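Local coordinates for protein dihydrodipicolinate synthase (PDB 3DZ1) that probably acts as a 4-hydroxy-tetrahydrodipicolinate synthase, a pyruvate-using lyase of lysine biosynthesis built on a tetrameric TIM barrel, at residues Ala10-Ile15 with Asp228-Ser233; Val29-Leu34 with Glu64-Arg69; Pro86-Met91 with Thr128-Asp133; Glu118-Tyr123 with Val148-Lys153; Leu262-Tyr267 with Glu293-Leu298. All coordinates share one frame; numbering follows the deposited sequence.

Interaction 1 of 5, residues Ala10-Ile15 with Asp228-Ser233; sequences AGTFAI and DVVKLS
A small, buried strand-to-helix contact, made by Gly11 and Thr12 against Val230, sits where the TIM barrel closes on itself. Strand 11-15 is the first of the barrel and bonds through its backbone to strand 215-218, the last of the eight; helix 223-234 follows that last strand and so comes to lie beside the first. The case illustrates how a strand and an outer helix can be joined by few atoms, since a single valine carries the helix side. Its two methyls divide the work. CG2 of Val230 meets the hydroxyl of Thr12, with OG1 3.6 Å away, while CG1 of Val230 lies 4.2 Å from Gly11 CA, over bare backbone. With CG1 anti to the backbone N (chi1 173°), the valine spreads its methyls along the strand. Gly11 adopts backbone angles of 88° and -143°, at which a CB would run into the carbonyl oxygen of Ala10, so the local conformation itself asks for glycine. Met209 of helix 205-211 also packs on Val230 and Ser233. Thr12 is about 7 Å, side chain to side chain, from Met217, a predicted pyruvate-binding residue, which places the seam near the probable active site. Within the helix, Val229 O accepts both Ser233 N, at 2.9 Å, and Ser233 OG, at 2.6 Å, from opposite faces of its carbonyl plane.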
# COMPACT_ATOMS: atom_id res chain seq x y z
N ALA A 10 -33.10 -5.83 8.91
CA ALA A 10 -32.52 -5.74 10.24
C ALA A 10 -32.30 -7.13 10.82
O ALA A 10 -32.52 -8.14 10.15
CB ALA A 10 -33.45 -4.95 11.16
N GLY A 11 -31.84 -7.19 12.07
CA GLY A 11 -31.61 -8.47 12.70
C GLY A 11 -30.23 -9.03 12.45
O GLY A 11 -29.25 -8.29 12.40
N THR A 12 -30.15 -10.34 12.28
CA THR A 12 -28.86 -10.98 12.06
C THR A 12 -28.78 -11.70 10.72
O THR A 12 -29.60 -12.57 10.43
CB THR A 12 -28.56 -11.99 13.20
OG1 THR A 12 -28.62 -11.32 14.47
CG2 THR A 12 -27.18 -12.61 13.02
N PHE A 13 -27.80 -11.33 9.91
CA PHE A 13 -27.57 -11.97 8.62
C PHE A 13 -26.29 -12.79 8.77
O PHE A 13 -25.24 -12.24 9.09
CB PHE A 13 -27.38 -10.95 7.50
CG PHE A 13 -28.66 -10.47 6.89
CD1 PHE A 13 -29.61 -9.79 7.65
CD2 PHE A 13 -28.93 -10.71 5.54
CE1 PHE A 13 -30.80 -9.34 7.08
CE2 PHE A 13 -30.12 -10.26 4.95
CZ PHE A 13 -31.06 -9.58 5.73
N ALA A 14 -26.37 -14.09 8.54
CA ALA A 14 -25.19 -14.93 8.67
C ALA A 14 -24.36 -14.95 7.39
O ALA A 14 -24.90 -15.09 6.30
CB ALA A 14 -25.60 -16.35 9.05
N ILE A 15 -23.04 -14.79 7.52
CA ILE A 15 -22.17 -14.85 6.35
C ILE A 15 -21.76 -16.31 6.25
O ILE A 15 -21.02 -16.82 7.10
CB ILE A 15 -20.92 -13.98 6.51
CG1 ILE A 15 -21.33 -12.52 6.78
CG2 ILE A 15 -20.07 -14.06 5.23
CD1 ILE A 15 -20.16 -11.59 7.04
N ASP A 228 -29.25 -13.16 19.77
CA ASP A 228 -29.68 -12.71 21.09
C ASP A 228 -29.04 -11.38 21.46
O ASP A 228 -29.69 -10.54 22.08
CB ASP A 228 -29.35 -13.76 22.16
CG ASP A 228 -30.18 -15.03 22.01
OD1 ASP A 228 -31.38 -14.92 21.68
OD2 ASP A 228 -29.63 -16.14 22.23
N VAL A 229 -27.77 -11.19 21.10
CA VAL A 229 -27.11 -9.93 21.41
C VAL A 229 -27.87 -8.80 20.71
O VAL A 229 -28.11 -7.74 21.29
CB VAL A 229 -25.64 -9.91 20.93
CG1 VAL A 229 -25.07 -8.50 21.03
CG2 VAL A 229 -24.81 -10.87 21.76
N VAL A 230 -28.24 -9.03 19.45
CA VAL A 230 -28.98 -8.03 18.68
C VAL A 230 -30.35 -7.79 19.31
O VAL A 230 -30.80 -6.65 19.46
CB VAL A 230 -29.14 -8.48 17.20
CG1 VAL A 230 -30.05 -7.52 16.44
CG2 VAL A 230 -27.77 -8.54 16.52
N LYS A 231 -31.02 -8.87 19.70
CA LYS A 231 -32.33 -8.76 20.32
C LYS A 231 -32.27 -8.01 21.65
O LYS A 231 -33.07 -7.11 21.89
CB LYS A 231 -32.93 -10.15 20.55
CG LYS A 231 -33.37 -10.85 19.28
CD LYS A 231 -34.00 -12.19 19.59
CE LYS A 231 -34.63 -12.82 18.36
NZ LYS A 231 -35.24 -14.14 18.69
N LEU A 232 -31.32 -8.39 22.50
CA LEU A 232 -31.18 -7.73 23.79
C LEU A 232 -30.85 -6.26 23.62
O LEU A 232 -31.35 -5.42 24.37
CB LEU A 232 -30.08 -8.41 24.62
CG LEU A 232 -30.41 -9.81 25.15
CD1 LEU A 232 -29.14 -10.47 25.69
CD2 LEU A 232 -31.49 -9.71 26.23
N SER A 233 -30.02 -5.95 22.63
CA SER A 233 -29.64 -4.57 22.38
C SER A 233 -30.85 -3.74 21.96
O SER A 233 -31.05 -2.62 22.46
CB SER A 233 -28.57 -4.50 21.29
OG SER A 233 -27.41 -5.23 21.67

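Interaction 2 of 5, residues Val29-Leu34 with Glu64-Arg69; sequences VSIDRL and EAVATR
Between Ile31 and Arg69, the closest pair of CA atoms at 7.3 Å, two outer helices of the TIM barrel, 28-40 and 60-73, pass in the same general direction with a crossing angle of -35° and local axes 10.6 Å apart. Across that spacing Arg69 does most of the reaching. Its chain bends at chi2 (87°), laying the aliphatic part across Ile31, whose CG2 is 3.5 Å from Arg69 CG, and carrying the guanidinium on to Asp32. Beside it, Ile31 CD1 lies 4.2 Å from Val66 CG1, and Pro19 and Phe70 also pack on Ile31. The salt bridge to Asp32 is side-on, the two flat groups nearly coplanar, and NE of Arg69 donates to Asp32 OD1 at 3.1 Å. With a methionine in place of Arg69, the carboxylate of Asp32 would probably be left without its two-pronged partner. The second prong is the straighter: NH2 of Arg69 reaches the syn lone pair of Asp32 OD2 at 2.7 Å, with an angle of 172° at the hydrogen.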
# COMPACT_ATOMS: atom_id res chain seq x y z
N VAL A 29 -24.62 -31.06 0.87
CA VAL A 29 -25.37 -31.51 2.03
C VAL A 29 -25.18 -30.51 3.17
O VAL A 29 -26.13 -30.16 3.87
CB VAL A 29 -24.88 -32.90 2.49
CG1 VAL A 29 -25.69 -33.37 3.68
CG2 VAL A 29 -25.00 -33.89 1.34
N SER A 30 -23.95 -30.05 3.34
CA SER A 30 -23.62 -29.08 4.39
C SER A 30 -24.20 -27.70 4.09
O SER A 30 -24.53 -26.96 5.01
CB SER A 30 -22.11 -28.99 4.57
OG SER A 30 -21.62 -30.14 5.26
N ILE A 31 -24.30 -27.35 2.81
CA ILE A 31 -24.88 -26.06 2.46
C ILE A 31 -26.33 -26.05 2.96
O ILE A 31 -26.77 -25.06 3.55
CB ILE A 31 -24.86 -25.82 0.93
CG1 ILE A 31 -23.42 -25.55 0.48
CG2 ILE A 31 -25.76 -24.64 0.57
CD1 ILE A 31 -23.26 -25.38 -1.01
N ASP A 32 -27.05 -27.15 2.76
CA ASP A 32 -28.44 -27.22 3.21
C ASP A 32 -28.50 -27.23 4.74
O ASP A 32 -29.36 -26.58 5.34
CB ASP A 32 -29.12 -28.49 2.68
CG ASP A 32 -29.10 -28.58 1.16
OD1 ASP A 32 -29.22 -27.54 0.48
OD2 ASP A 32 -28.97 -29.71 0.65
N ARG A 33 -27.60 -27.97 5.36
CA ARG A 33 -27.55 -28.08 6.81
C ARG A 33 -27.27 -26.71 7.44
O ARG A 33 -27.90 -26.33 8.44
CB ARG A 33 -26.46 -29.07 7.21
CG ARG A 33 -26.41 -29.42 8.68
CD ARG A 33 -25.27 -30.40 8.91
NE ARG A 33 -25.44 -31.61 8.12
CZ ARG A 33 -24.45 -32.21 7.46
NH1 ARG A 33 -23.22 -31.72 7.48
NH2 ARG A 33 -24.70 -33.32 6.78
N LEU A 34 -26.33 -25.97 6.86
CA LEU A 34 -26.00 -24.63 7.36
C LEU A 34 -27.21 -23.72 7.21
O LEU A 34 -27.56 -22.99 8.14
CB LEU A 34 -24.83 -24.04 6.56
CG LEU A 34 -23.41 -24.36 7.02
CD1 LEU A 34 -22.41 -23.76 6.04
CD2 LEU A 34 -23.20 -23.81 8.42
N GLU A 64 -21.88 -19.95 -9.21
CA GLU A 64 -23.29 -19.86 -9.53
C GLU A 64 -24.09 -20.98 -8.86
O GLU A 64 -25.18 -20.74 -8.34
CB GLU A 64 -23.47 -19.90 -11.05
CG GLU A 64 -23.01 -18.62 -11.74
CD GLU A 64 -22.86 -18.78 -13.25
OE1 GLU A 64 -23.64 -19.54 -13.86
OE2 GLU A 64 -21.98 -18.12 -13.83
N ALA A 65 -23.53 -22.18 -8.85
CA ALA A 65 -24.20 -23.33 -8.23
C ALA A 65 -24.33 -23.14 -6.72
O ALA A 65 -25.38 -23.39 -6.15
CB ALA A 65 -23.44 -24.62 -8.54
N VAL A 66 -23.25 -22.69 -6.09
CA VAL A 66 -23.27 -22.48 -4.64
C VAL A 66 -24.31 -21.43 -4.28
O VAL A 66 -25.17 -21.66 -3.42
CB VAL A 66 -21.89 -22.03 -4.14
CG1 VAL A 66 -21.95 -21.72 -2.65
CG2 VAL A 66 -20.86 -23.12 -4.40
N ALA A 67 -24.23 -20.27 -4.93
CA ALA A 67 -25.18 -19.19 -4.66
C ALA A 67 -26.60 -19.70 -4.85
O ALA A 67 -27.48 -19.40 -4.03
CB ALA A 67 -24.91 -18.03 -5.60
N THR A 68 -26.83 -20.46 -5.91
CA THR A 68 -28.16 -21.00 -6.20
C THR A 68 -28.64 -21.98 -5.14
O THR A 68 -29.79 -21.94 -4.72
CB THR A 68 -28.20 -21.70 -7.58
OG1 THR A 68 -27.84 -20.77 -8.60
CG2 THR A 68 -29.59 -22.23 -7.87
N ARG A 69 -27.74 -22.86 -4.70
CA ARG A 69 -28.09 -23.85 -3.68
C ARG A 69 -28.61 -23.14 -2.43
O ARG A 69 -29.64 -23.53 -1.87
CB ARG A 69 -26.86 -24.69 -3.31
CG ARG A 69 -27.15 -25.86 -2.39
CD ARG A 69 -27.56 -27.08 -3.17
NE ARG A 69 -27.94 -28.20 -2.31
CZ ARG A 69 -28.17 -29.44 -2.75
NH1 ARG A 69 -28.05 -29.71 -4.04
NH2 ARG A 69 -28.52 -30.39 -1.91

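Interaction 3 of 5, residues Pro86-Met91 with Thr128-Asp133; sequences PGFAAM and TEAIGD
Two apolar pairs make the first shell: Phe88 with Ala130, and Met91, a selenomethionine, with Ile131. The CB methyl of Ala130 rests 3.8 Å from Phe88 CB and 4.0 Å from Phe88 CD1, touching the root of the aromatic side chain and approaching the ring obliquely at CG and CD1. In the second pair, Ile131 CG2 lies 3.7 Å from Met91 CG and 4.0 Å from Met91 SE. That methyl is presented because Ile131 holds CG1 in the crowded position between the backbone N and the carbonyl carbon (chi1 64°), which turns CG2 anti to the carbonyl carbon. The small alanine side chain goes with a close backbone approach, the CA atoms of Phe88 and Ala130 being 5.9 Å apart. In the next shell both helices are at their ends. Gly87 occupies the N-cap position before Phe88, and Gly132 leaves the helix with a positive phi, its N still bonded to Thr128 O. Arg92, just past Met91, adds a hydrogen bond to the carbonyl of Ala130. From the second subunit, Pro283 packs on Phe88. In the TIM barrel the contact joins the start of helix 88-101 to the end of helix 117-131, and beneath it Met91 and Ile131 both rest on Ile108 of strand 105-108.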
# COMPACT_ATOMS: atom_id res chain seq x y z
N PRO A 86 -13.32 -8.34 -10.50
CA PRO A 86 -12.31 -7.52 -11.16
C PRO A 86 -12.89 -6.72 -12.32
O PRO A 86 -12.35 -5.67 -12.69
CB PRO A 86 -11.28 -8.54 -11.63
CG PRO A 86 -11.40 -9.62 -10.60
CD PRO A 86 -12.89 -9.75 -10.46
N GLY A 87 -13.98 -7.22 -12.89
CA GLY A 87 -14.60 -6.53 -14.01
C GLY A 87 -16.12 -6.53 -13.92
O GLY A 87 -16.70 -7.35 -13.21
N PHE A 88 -16.74 -5.63 -14.67
CA PHE A 88 -18.20 -5.49 -14.67
C PHE A 88 -18.98 -6.59 -15.37
O PHE A 88 -20.13 -6.85 -15.03
CB PHE A 88 -18.59 -4.14 -15.26
CG PHE A 88 -18.11 -2.97 -14.45
CD1 PHE A 88 -18.35 -2.91 -13.08
CD2 PHE A 88 -17.44 -1.91 -15.05
CE1 PHE A 88 -17.92 -1.82 -12.32
CE2 PHE A 88 -17.01 -0.81 -14.31
CZ PHE A 88 -17.25 -0.77 -12.94
N ALA A 89 -18.37 -7.24 -16.36
CA ALA A 89 -19.04 -8.31 -17.09
C ALA A 89 -19.34 -9.48 -16.16
O ALA A 89 -20.46 -10.00 -16.13
CB ALA A 89 -18.18 -8.77 -18.26
N ALA A 90 -18.34 -9.91 -15.40
CA ALA A 90 -18.51 -11.01 -14.47
C ALA A 90 -19.51 -10.63 -13.39
O ALA A 90 -20.34 -11.44 -12.97
CB ALA A 90 -17.17 -11.37 -13.84
N MSE A 91 -19.44 -9.38 -12.94
CA MSE A 91 -20.34 -8.89 -11.91
C MSE A 91 -21.78 -8.93 -12.39
O MSE A 91 -22.68 -9.37 -11.67
CB MSE A 91 -19.97 -7.45 -11.52
CG MSE A 91 -20.84 -6.87 -10.42
SE MSE A 91 -20.41 -5.02 -10.01
CE MSE A 91 -18.61 -5.31 -9.36
N THR A 128 -23.38 0.02 -10.59
CA THR A 128 -24.84 -0.10 -10.66
C THR A 128 -25.33 -0.14 -12.10
O THR A 128 -26.33 -0.79 -12.42
CB THR A 128 -25.55 1.05 -9.91
OG1 THR A 128 -25.09 2.31 -10.40
CG2 THR A 128 -25.29 0.95 -8.41
N GLU A 129 -24.63 0.57 -12.98
CA GLU A 129 -25.01 0.58 -14.39
C GLU A 129 -24.81 -0.83 -14.94
O GLU A 129 -25.56 -1.29 -15.80
CB GLU A 129 -24.13 1.57 -15.17
CG GLU A 129 -24.33 1.53 -16.67
CD GLU A 129 -23.41 2.49 -17.40
OE1 GLU A 129 -22.18 2.39 -17.23
OE2 GLU A 129 -23.93 3.34 -18.16
N ALA A 130 -23.80 -1.52 -14.41
CA ALA A 130 -23.48 -2.88 -14.82
C ALA A 130 -24.50 -3.92 -14.40
O ALA A 130 -24.96 -4.72 -15.22
CB ALA A 130 -22.11 -3.26 -14.27
N ILE A 131 -24.87 -3.94 -13.12
CA ILE A 131 -25.83 -4.92 -12.62
C ILE A 131 -27.28 -4.54 -12.88
O ILE A 131 -28.17 -5.40 -12.82
CB ILE A 131 -25.67 -5.17 -11.10
CG1 ILE A 131 -26.00 -3.89 -10.33
CG2 ILE A 131 -24.26 -5.64 -10.80
CD1 ILE A 131 -26.11 -4.08 -8.84
N GLY A 132 -27.53 -3.26 -13.16
CA GLY A 132 -28.88 -2.80 -13.40
C GLY A 132 -29.40 -2.03 -12.20
O GLY A 132 -29.22 -2.46 -11.06
N ASP A 133 -30.04 -0.89 -12.45
CA ASP A 133 -30.56 -0.06 -11.36
C ASP A 133 -31.73 -0.69 -10.61
O ASP A 133 -32.19 -0.17 -9.60
CB ASP A 133 -30.98 1.31 -11.89
CG ASP A 133 -29.84 2.06 -12.54
OD1 ASP A 133 -28.76 2.15 -11.92
OD2 ASP A 133 -30.03 2.57 -13.66

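Interaction 4 of 5, residues Glu118-Tyr123 with Val148-Lys153; sequences EQITTY and VVMTPK
Val148 begins the second segment by meeting Ile120 tip to tip, its CG1 3.7 Å from Ile120 CD1. The whole contact gathers round that one terminal methyl. Ile120 projects it in an extended form, with CG1 anti to the carbonyl carbon (chi1 -64°) and CD1 stretched out beyond it (chi2 172°), away from its own helix. Next comes Val149, which contributes backbone: its O approaches Ile120 CD1 at 3.5 Å, while its CB points away from the helix, and its side chain packs on Thr116 of the third subunit. Met150, a selenomethionine, adds a looser contact, with CG 4.4 Å from Ile120 CD1; its own carbonyl is bonded to Lys178 of helix 176-188. Thr151 then serves as the N-cap of the following helix, OG1 accepting from the N of Val154, and from Pro152 onward the chain coils into helix 152-161. The example shows how an isoleucine can use one methyl to touch three successive residues of an irregular linker. In the TIM barrel this linker follows strand 137-141 and the short helix 143-146. Helix 117-131 borders both the linker and helix 152-161, whose Val154 and Ile158 also touch Ile120, and Pro110, in the loop after strand 105-108, packs on Val148 and Met150.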
# COMPACT_ATOMS: atom_id res chain seq x y z
N GLU A 118 -13.66 10.90 -5.72
CA GLU A 118 -14.13 11.00 -7.10
C GLU A 118 -14.11 9.59 -7.71
O GLU A 118 -15.06 9.17 -8.36
CB GLU A 118 -13.20 11.92 -7.88
CG GLU A 118 -13.84 12.73 -8.98
CD GLU A 118 -12.86 13.72 -9.60
OE1 GLU A 118 -11.94 13.28 -10.33
OE2 GLU A 118 -13.00 14.94 -9.35
N GLN A 119 -13.01 8.88 -7.50
CA GLN A 119 -12.88 7.53 -8.04
C GLN A 119 -13.88 6.58 -7.39
O GLN A 119 -14.42 5.69 -8.04
CB GLN A 119 -11.47 6.99 -7.81
CG GLN A 119 -10.38 7.76 -8.53
CD GLN A 119 -8.99 7.29 -8.15
OE1 GLN A 119 -8.70 7.07 -6.97
NE2 GLN A 119 -8.12 7.14 -9.14
N ILE A 120 -14.12 6.77 -6.10
CA ILE A 120 -15.06 5.92 -5.37
C ILE A 120 -16.49 6.08 -5.86
O ILE A 120 -17.14 5.10 -6.21
CB ILE A 120 -15.00 6.20 -3.84
CG1 ILE A 120 -13.61 5.82 -3.31
CG2 ILE A 120 -16.07 5.39 -3.10
CD1 ILE A 120 -13.37 6.23 -1.88
N THR A 121 -16.99 7.31 -5.92
CA THR A 121 -18.36 7.52 -6.37
C THR A 121 -18.53 7.11 -7.83
O THR A 121 -19.56 6.55 -8.20
CB THR A 121 -18.81 8.98 -6.18
OG1 THR A 121 -17.88 9.87 -6.82
CG2 THR A 121 -18.89 9.32 -4.70
N THR A 122 -17.52 7.36 -8.65
CA THR A 122 -17.60 6.98 -10.05
C THR A 122 -17.69 5.46 -10.20
O THR A 122 -18.49 4.96 -10.99
CB THR A 122 -16.39 7.49 -10.85
OG1 THR A 122 -16.51 8.91 -11.01
CG2 THR A 122 -16.33 6.83 -12.23
N TYR A 123 -16.86 4.74 -9.45
CA TYR A 123 -16.87 3.28 -9.54
C TYR A 123 -18.26 2.70 -9.30
O TYR A 123 -18.74 1.86 -10.07
CB TYR A 123 -15.90 2.66 -8.54
CG TYR A 123 -15.96 1.15 -8.57
CD1 TYR A 123 -15.36 0.44 -9.61
CD2 TYR A 123 -16.72 0.44 -7.64
CE1 TYR A 123 -15.50 -0.94 -9.71
CE2 TYR A 123 -16.87 -0.94 -7.74
CZ TYR A 123 -16.26 -1.62 -8.78
OH TYR A 123 -16.41 -2.99 -8.90
N VAL A 148 -9.55 0.70 0.76
CA VAL A 148 -10.35 1.88 0.47
C VAL A 148 -11.02 2.45 1.72
O VAL A 148 -11.54 1.72 2.56
CB VAL A 148 -11.44 1.56 -0.57
CG1 VAL A 148 -12.29 2.80 -0.84
CG2 VAL A 148 -10.80 1.06 -1.85
N VAL A 149 -11.00 3.78 1.84
CA VAL A 149 -11.63 4.45 2.97
C VAL A 149 -12.74 5.35 2.42
O VAL A 149 -12.51 6.11 1.48
CB VAL A 149 -10.62 5.30 3.77
CG1 VAL A 149 -11.34 6.05 4.89
CG2 VAL A 149 -9.53 4.41 4.34
N MSE A 150 -13.93 5.23 3.00
CA MSE A 150 -15.09 6.02 2.59
C MSE A 150 -15.64 6.87 3.73
O MSE A 150 -16.06 6.33 4.75
CB MSE A 150 -16.20 5.09 2.10
CG MSE A 150 -15.78 4.07 1.06
SE MSE A 150 -17.31 3.02 0.51
CE MSE A 150 -16.41 1.71 -0.57
N THR A 151 -15.65 8.19 3.56
CA THR A 151 -16.20 9.05 4.61
C THR A 151 -17.72 8.95 4.59
O THR A 151 -18.30 8.51 3.60
CB THR A 151 -15.83 10.53 4.39
OG1 THR A 151 -16.46 11.00 3.18
CG2 THR A 151 -14.33 10.70 4.27
N PRO A 152 -18.37 9.33 5.70
CA PRO A 152 -19.83 9.27 5.76
C PRO A 152 -20.46 10.04 4.60
O PRO A 152 -21.45 9.61 4.03
CB PRO A 152 -20.14 9.90 7.11
CG PRO A 152 -19.00 9.41 7.95
CD PRO A 152 -17.80 9.62 7.03
N LYS A 153 -19.87 11.18 4.24
CA LYS A 153 -20.37 11.99 3.13
C LYS A 153 -20.25 11.25 1.80
O LYS A 153 -21.11 11.37 0.93
CB LYS A 153 -19.62 13.33 3.05
CG LYS A 153 -19.92 14.27 4.21
CD LYS A 153 -19.20 15.60 4.06
CE LYS A 153 -19.59 16.55 5.19
NZ LYS A 153 -18.91 17.87 5.08

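Interaction 5 of 5, residues Leu262-Tyr267 with Glu293-Leu298; sequences LSVRKY and EEVDYL
Val295, directed at the opposite helix, and Tyr267, directed back at it, form the close part of this contact, where the tyrosine slides past the valine in the reverse direction. CG1 of Val295 lies at the edge of the ring, 3.9 Å from Tyr267 CE2, while Val295 CG2 has a slacker neighbour in Val264 CG1 at 4.3 Å. Tyr254 of helix 238-255 covers both valines, so this side is buried. Helices 238-255, 260-271 and 289-301 form the C-terminal helical region that follows the TIM barrel in the DapA family; here the segments of the last two cross at -59° with axes 11.3 Å apart. Toward the more exposed side the contact turns polar. Tyr267 OH donates to Asp296 OD1 in a short bond of 2.6 Å, met on the syn side of the carboxylate, whose plane is turned 33° from the ring. A phenylalanine here has no hydroxyl to offer Asp296, whose carboxylate, without that short bond, would probably be freer to turn. On another face of helix 289-301, Glu293 and Glu294 make salt bridges to Arg238 and Arg211, respectively, of the fourth subunit. Lys271 is a second, long and weak, charge partner of Asp296 OD1.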
# COMPACT_ATOMS: atom_id res chain seq x y z
N LEU A 262 -10.90 -18.05 9.01
CA LEU A 262 -11.70 -19.03 8.29
C LEU A 262 -11.47 -20.42 8.87
O LEU A 262 -12.40 -21.22 8.97
CB LEU A 262 -11.32 -19.03 6.81
CG LEU A 262 -12.12 -20.00 5.92
CD1 LEU A 262 -13.60 -19.67 5.99
CD2 LEU A 262 -11.62 -19.90 4.49
N SER A 263 -10.23 -20.70 9.25
CA SER A 263 -9.89 -22.00 9.83
C SER A 263 -10.61 -22.18 11.15
O SER A 263 -11.05 -23.28 11.48
CB SER A 263 -8.38 -22.11 10.06
OG SER A 263 -7.70 -22.08 8.82
N VAL A 264 -10.73 -21.10 11.92
CA VAL A 264 -11.42 -21.17 13.20
C VAL A 264 -12.90 -21.41 12.99
O VAL A 264 -13.50 -22.28 13.63
CB VAL A 264 -11.22 -19.87 14.02
CG1 VAL A 264 -12.07 -19.92 15.29
CG2 VAL A 264 -9.75 -19.71 14.39
N ARG A 265 -13.50 -20.65 12.07
CA ARG A 265 -14.92 -20.78 11.75
C ARG A 265 -15.29 -22.18 11.31
O ARG A 265 -16.21 -22.79 11.86
CB ARG A 265 -15.32 -19.84 10.61
CG ARG A 265 -15.31 -18.37 10.92
CD ARG A 265 -15.67 -17.58 9.67
NE ARG A 265 -15.64 -16.14 9.89
CZ ARG A 265 -14.55 -15.45 10.23
NH1 ARG A 265 -13.40 -16.07 10.39
NH2 ARG A 265 -14.62 -14.14 10.41
N LYS A 266 -14.59 -22.68 10.30
CA LYS A 266 -14.88 -24.01 9.78
C LYS A 266 -14.63 -25.12 10.79
O LYS A 266 -15.36 -26.11 10.82
CB LYS A 266 -14.09 -24.25 8.49
CG LYS A 266 -14.69 -23.49 7.30
CD LYS A 266 -14.11 -23.97 5.98
CE LYS A 266 -14.98 -23.53 4.81
NZ LYS A 266 -14.51 -24.09 3.52
N TYR A 267 -13.62 -24.94 11.63
CA TYR A 267 -13.31 -25.93 12.66
C TYR A 267 -14.49 -26.03 13.63
O TYR A 267 -14.96 -27.12 13.96
CB TYR A 267 -12.05 -25.52 13.43
CG TYR A 267 -11.79 -26.34 14.67
CD1 TYR A 267 -11.43 -27.69 14.58
CD2 TYR A 267 -11.92 -25.78 15.94
CE1 TYR A 267 -11.20 -28.45 15.73
CE2 TYR A 267 -11.70 -26.53 17.09
CZ TYR A 267 -11.34 -27.87 16.98
OH TYR A 267 -11.14 -28.62 18.11
N GLU A 293 -6.60 -26.55 20.32
CA GLU A 293 -6.76 -26.67 21.77
C GLU A 293 -7.19 -25.33 22.35
O GLU A 293 -8.08 -25.26 23.21
CB GLU A 293 -5.45 -27.12 22.42
CG GLU A 293 -5.56 -27.48 23.91
CD GLU A 293 -5.83 -26.29 24.81
OE1 GLU A 293 -5.27 -25.21 24.54
OE2 GLU A 293 -6.59 -26.43 25.79
N GLU A 294 -6.56 -24.25 21.89
CA GLU A 294 -6.88 -22.92 22.38
C GLU A 294 -8.34 -22.58 22.07
O GLU A 294 -9.04 -22.02 22.90
CB GLU A 294 -5.94 -21.88 21.77
CG GLU A 294 -4.46 -22.17 22.07
CD GLU A 294 -3.52 -21.20 21.39
OE1 GLU A 294 -3.76 -20.84 20.23
OE2 GLU A 294 -2.51 -20.81 22.03
N VAL A 295 -8.78 -22.91 20.86
CA VAL A 295 -10.16 -22.66 20.47
C VAL A 295 -11.07 -23.50 21.36
O VAL A 295 -12.10 -23.03 21.84
CB VAL A 295 -10.42 -23.03 18.99
CG1 VAL A 295 -11.92 -22.95 18.68
CG2 VAL A 295 -9.64 -22.10 18.08
N ASP A 296 -10.68 -24.76 21.58
CA ASP A 296 -11.46 -25.65 22.44
C ASP A 296 -11.58 -25.07 23.84
O ASP A 296 -12.63 -25.16 24.47
CB ASP A 296 -10.81 -27.03 22.54
CG ASP A 296 -10.91 -27.83 21.25
OD1 ASP A 296 -11.73 -27.46 20.38
OD2 ASP A 296 -10.19 -28.85 21.12
N TYR A 297 -10.50 -24.47 24.33
CA TYR A 297 -10.50 -23.88 25.66
C TYR A 297 -11.53 -22.75 25.73
O TYR A 297 -12.32 -22.67 26.68
CB TYR A 297 -9.11 -23.33 26.01
CG TYR A 297 -9.02 -22.75 27.40
CD1 TYR A 297 -9.17 -23.57 28.53
CD2 TYR A 297 -8.78 -21.40 27.60
CE1 TYR A 297 -9.08 -23.04 29.82
CE2 TYR A 297 -8.69 -20.86 28.89
CZ TYR A 297 -8.84 -21.68 29.99
OH TYR A 297 -8.74 -21.15 31.25
N LEU A 298 -11.52 -21.88 24.73
CA LEU A 298 -12.47 -20.77 24.69
C LEU A 298 -13.90 -21.30 24.63
O LEU A 298 -14.79 -20.77 25.30
CB LEU A 298 -12.19 -19.87 23.49
CG LEU A 298 -10.84 -19.14 23.50
CD1 LEU A 298 -10.70 -18.30 22.23
CD2 LEU A 298 -10.73 -18.26 24.74

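Overall arrangement
From the N terminus, strand 11-15 opens interaction 1, whose loop closes more than 200 residues later on helix 223-234 and encloses three others. Interaction 2 comes first, closing a short loop between the first two outer helices. Interactions 3 and 4 follow and cross, their segments alternating along the chain; both use helix 117-131, and they touch where Tyr123 meets Phe88 and Met91. Together they tie helix 88-101, helix 117-131 and the linker to helix 152-161 round the barrel wall. Interaction 5 comes after interaction 1 has closed and joins two C-terminal helices, its centre about 37 Å from that of interaction 3, on opposite sides of the chain's centre.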